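Local coordinates for protein enterochelin esterase (Salmonella enterica subsp. enterica serovar Typhimurium, PDB 3MGA) that probably hydrolyses the ester bonds of the siderophore ferric enterobactin (enterochelin), which would release its bound iron, at residues Leu398-Gln401 and Pro402-Asp405; Ser277-Ala280 and Gly281-Val284. All coordinates share one frame; numbering follows the deposited sequence.

Interaction 1 (Leu398-Gln401 and Pro402-Asp405); sequences LLWQ and PLID
Ile-404 has CG1 anti to its carbonyl carbon (chi1 -62°), a torsion that turns CG1 and CD1 back along the preceding turn onto Trp-400. Trp-400, with CG also beside its own backbone N (chi1 -72°), offers CB rather than its indole to this neighbour, and CB lies 4.1 Å from CD1 of Ile-404. The indole meets Leu-403 instead, whose CD1 comes obliquely to within 4.3 Å of CD1 of Trp-400. A nearly straight backbone hydrogen bond, Ile-404 N to Trp-400 O at 3.0 Å, closes the first turn of the short helix that follows Trp-400, its N-cap residue. The next bond, Asp-405 N to Gln-401 O, is 3.1 Å long and more bent, its donor tilted 25° from the carbonyl plane. Asp-405 OD1 also stands 3.1 Å from Gln-401 O, but both are acceptors. Pro-402, without an amide hydrogen, sits in the first turn, where a helix needs no such donor. Two backbone bonds therefore hold the turn, the buried Trp-400 side is mostly apolar, its one indole N-H satisfied by the Arg-282 carbonyl, and the closeness of Asp-405 OD1 to the Gln-401 carbonyl oxygen is probably unfavourable, a cost the exposed position should soften.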
# COMPACT_ATOMS: atom_id res chain seq x y z
N LEU A 398 -16.58 -4.82 -1.63
CA LEU A 398 -17.48 -3.69 -1.72
C LEU A 398 -17.88 -3.44 -3.17
O LEU A 398 -19.07 -3.36 -3.49
CB LEU A 398 -16.85 -2.42 -1.15
CG LEU A 398 -16.66 -2.47 0.35
CD1 LEU A 398 -15.96 -1.18 0.85
CD2 LEU A 398 -18.03 -2.67 1.02
N LEU A 399 -16.88 -3.32 -4.04
CA LEU A 399 -17.16 -3.09 -5.45
C LEU A 399 -18.01 -4.20 -6.08
O LEU A 399 -18.81 -3.93 -6.97
CB LEU A 399 -15.86 -2.90 -6.23
CG LEU A 399 -15.11 -1.62 -5.87
CD1 LEU A 399 -13.75 -1.58 -6.56
CD2 LEU A 399 -15.94 -0.39 -6.20
N TRP A 400 -17.84 -5.44 -5.63
CA TRP A 400 -18.63 -6.55 -6.17
C TRP A 400 -19.74 -7.01 -5.26
O TRP A 400 -20.32 -8.07 -5.47
CB TRP A 400 -17.74 -7.76 -6.51
CG TRP A 400 -16.87 -7.60 -7.68
CD1 TRP A 400 -17.18 -7.01 -8.87
CD2 TRP A 400 -15.57 -8.17 -7.85
NE1 TRP A 400 -16.14 -7.11 -9.74
CE2 TRP A 400 -15.14 -7.83 -9.15
CE3 TRP A 400 -14.73 -8.92 -7.03
CZ2 TRP A 400 -13.90 -8.22 -9.64
CZ3 TRP A 400 -13.50 -9.30 -7.51
CH2 TRP A 400 -13.10 -8.95 -8.81
N GLN A 401 -20.07 -6.21 -4.25
CA GLN A 401 -21.13 -6.57 -3.30
C GLN A 401 -22.44 -7.03 -3.98
O GLN A 401 -23.03 -7.99 -3.52
CB GLN A 401 -21.42 -5.42 -2.35
CG GLN A 401 -22.25 -5.82 -1.14
CD GLN A 401 -22.45 -4.66 -0.18
OE1 GLN A 401 -22.02 -4.72 0.98
NE2 GLN A 401 -23.06 -3.58 -0.66
N PRO A 402 -22.88 -6.34 -5.05
CA PRO A 402 -24.14 -6.78 -5.70
C PRO A 402 -24.11 -8.22 -6.22
O PRO A 402 -25.07 -8.96 -6.00
CB PRO A 402 -24.30 -5.78 -6.86
CG PRO A 402 -23.57 -4.56 -6.41
CD PRO A 402 -22.40 -5.06 -5.59
N LEU A 403 -23.04 -8.61 -6.90
CA LEU A 403 -22.90 -9.97 -7.42
C LEU A 403 -22.76 -10.97 -6.28
O LEU A 403 -23.42 -12.00 -6.27
CB LEU A 403 -21.66 -10.13 -8.30
CG LEU A 403 -21.50 -9.39 -9.62
CD1 LEU A 403 -21.40 -7.89 -9.41
CD2 LEU A 403 -20.25 -9.91 -10.30
N ILE A 404 -21.88 -10.65 -5.34
CA ILE A 404 -21.61 -11.52 -4.19
C ILE A 404 -22.87 -11.90 -3.42
O ILE A 404 -22.97 -13.01 -2.90
CB ILE A 404 -20.59 -10.89 -3.21
CG1 ILE A 404 -19.24 -10.67 -3.90
CG2 ILE A 404 -20.38 -11.80 -2.01
CD1 ILE A 404 -18.25 -9.91 -3.08
N ASP A 405 -23.83 -10.98 -3.35
CA ASP A 405 -25.09 -11.25 -2.64
C ASP A 405 -25.88 -12.41 -3.26
O ASP A 405 -26.70 -13.02 -2.58
CB ASP A 405 -25.96 -9.99 -2.56
CG ASP A 405 -25.37 -8.91 -1.64
OD1 ASP A 405 -24.33 -9.14 -0.99
OD2 ASP A 405 -25.96 -7.80 -1.58

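Interaction 2 (Ser277-Ala280 and Gly281-Val284); sequences SDDA and GRTV
Gly-281 meets Asp-279 through its backbone N, which donates to OD1 at 2.9 Å. That oxygen is approached from above the carboxylate plane, 63° out of it. The carboxylate is brought over the turn because CG of Asp-279 stands anti to its own backbone N (chi1 177°). Arg-282 follows, its N giving a nearly straight bond of 3.2 Å to Asp-279 O. Its side chain leaves between backbone N and carbonyl carbon (chi1 54°), then runs extended to NE and so passes back alongside the first segment. There the guanidinium receives Asp-279 OD2 over one face, 4.0 Å from NH1, with the two planes steeply inclined; this is an attraction of charges, since no N-H points at the oxygen. NE lies 3.4 Å from Ser-277 OG, and NH2 forms a salt bridge with Glu-201. Thr-283 returns to the same carbonyl: OG1 donates to Asp-279 O at 2.9 Å, reaching it from the face opposite Arg-282 N, so two donors grip one oxygen. Thr-283 N bonds to Ala-280 O at 3.1 Å. Its hydroxyl is further engaged by Arg-305 and by a water that donates both to OG1 and to Ser-277 O, the latter 2.9 Å from the water oxygen, and so bridges the two segments. In the first segment, Ser-277 OG accepts from Asp-279 N, forming an ST turn. An ST turn followed by overlapping tight turns here makes a compact connection from helix 256-273 to strand 284-288, the strand that leads to the GxSxG sequence, consistent with the nucleophile elbow of an alpha/beta-hydrolase fold.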
# COMPACT_ATOMS: atom_id res chain seq x y z
N SER A 277 -16.38 -10.87 -18.46
CA SER A 277 -17.51 -9.98 -18.76
C SER A 277 -17.17 -8.62 -19.36
O SER A 277 -16.17 -7.98 -18.99
CB SER A 277 -18.33 -9.74 -17.49
OG SER A 277 -19.40 -8.84 -17.74
N ASP A 278 -18.03 -8.18 -20.28
CA ASP A 278 -17.89 -6.88 -20.93
C ASP A 278 -18.72 -5.82 -20.20
O ASP A 278 -18.77 -4.67 -20.62
CB ASP A 278 -18.29 -6.96 -22.41
CG ASP A 278 -17.25 -7.68 -23.25
OD1 ASP A 278 -16.06 -7.68 -22.85
OD2 ASP A 278 -17.60 -8.23 -24.32
N ASP A 279 -19.35 -6.23 -19.10
CA ASP A 279 -20.15 -5.33 -18.29
C ASP A 279 -19.25 -4.43 -17.45
O ASP A 279 -18.62 -4.89 -16.52
CB ASP A 279 -21.07 -6.15 -17.37
CG ASP A 279 -21.90 -5.28 -16.43
OD1 ASP A 279 -21.92 -4.04 -16.60
OD2 ASP A 279 -22.53 -5.86 -15.51
N ALA A 280 -19.22 -3.14 -17.77
CA ALA A 280 -18.39 -2.20 -17.03
C ALA A 280 -18.71 -2.19 -15.52
O ALA A 280 -17.84 -1.94 -14.70
CB ALA A 280 -18.54 -0.80 -17.61
N GLY A 281 -19.97 -2.48 -15.18
CA GLY A 281 -20.44 -2.50 -13.79
C GLY A 281 -19.71 -3.41 -12.82
O GLY A 281 -19.83 -3.25 -11.62
N ARG A 282 -19.02 -4.42 -13.33
CA ARG A 282 -18.25 -5.33 -12.46
C ARG A 282 -16.79 -5.43 -12.88
O ARG A 282 -16.10 -6.37 -12.50
CB ARG A 282 -18.87 -6.72 -12.38
CG ARG A 282 -19.12 -7.41 -13.70
CD ARG A 282 -19.48 -8.85 -13.41
NE ARG A 282 -20.21 -9.50 -14.49
CZ ARG A 282 -21.52 -9.70 -14.51
NH1 ARG A 282 -22.29 -9.32 -13.50
NH2 ARG A 282 -22.07 -10.31 -15.55
N THR A 283 -16.33 -4.45 -13.66
CA THR A 283 -14.98 -4.41 -14.13
C THR A 283 -14.21 -3.48 -13.20
O THR A 283 -14.48 -2.27 -13.12
CB THR A 283 -14.91 -3.93 -15.57
OG1 THR A 283 -15.68 -4.82 -16.40
CG2 THR A 283 -13.48 -3.91 -16.06
N VAL A 284 -13.24 -4.06 -12.50
CA VAL A 284 -12.47 -3.31 -11.54
C VAL A 284 -11.09 -2.89 -12.00
O VAL A 284 -10.41 -3.59 -12.73
CB VAL A 284 -12.29 -4.11 -10.24
CG1 VAL A 284 -11.24 -3.43 -9.30
CG2 VAL A 284 -13.63 -4.30 -9.54
O HOH W 1 -15.48 -7.80 -16.16

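From the N terminus, interaction 2 comes first. It folds the loop between helix 256-273 and strand 284-288 on itself, and its last residue enters the strand. Interaction 1 follows more than a hundred residues later, at the junction of helix 385-399 with the short helix 401-404 near the C terminus. The two are in series, neither nested nor crossed, yet their centres lie about 12 Å apart. They meet through the Trp-400 indole and Leu-403, which lie against Arg-282. Leu-399 and Trp-400 also touch Val-284, bringing the end of helix 385-399 and the residue after it against the start of strand 284-288 in the central mixed sheet.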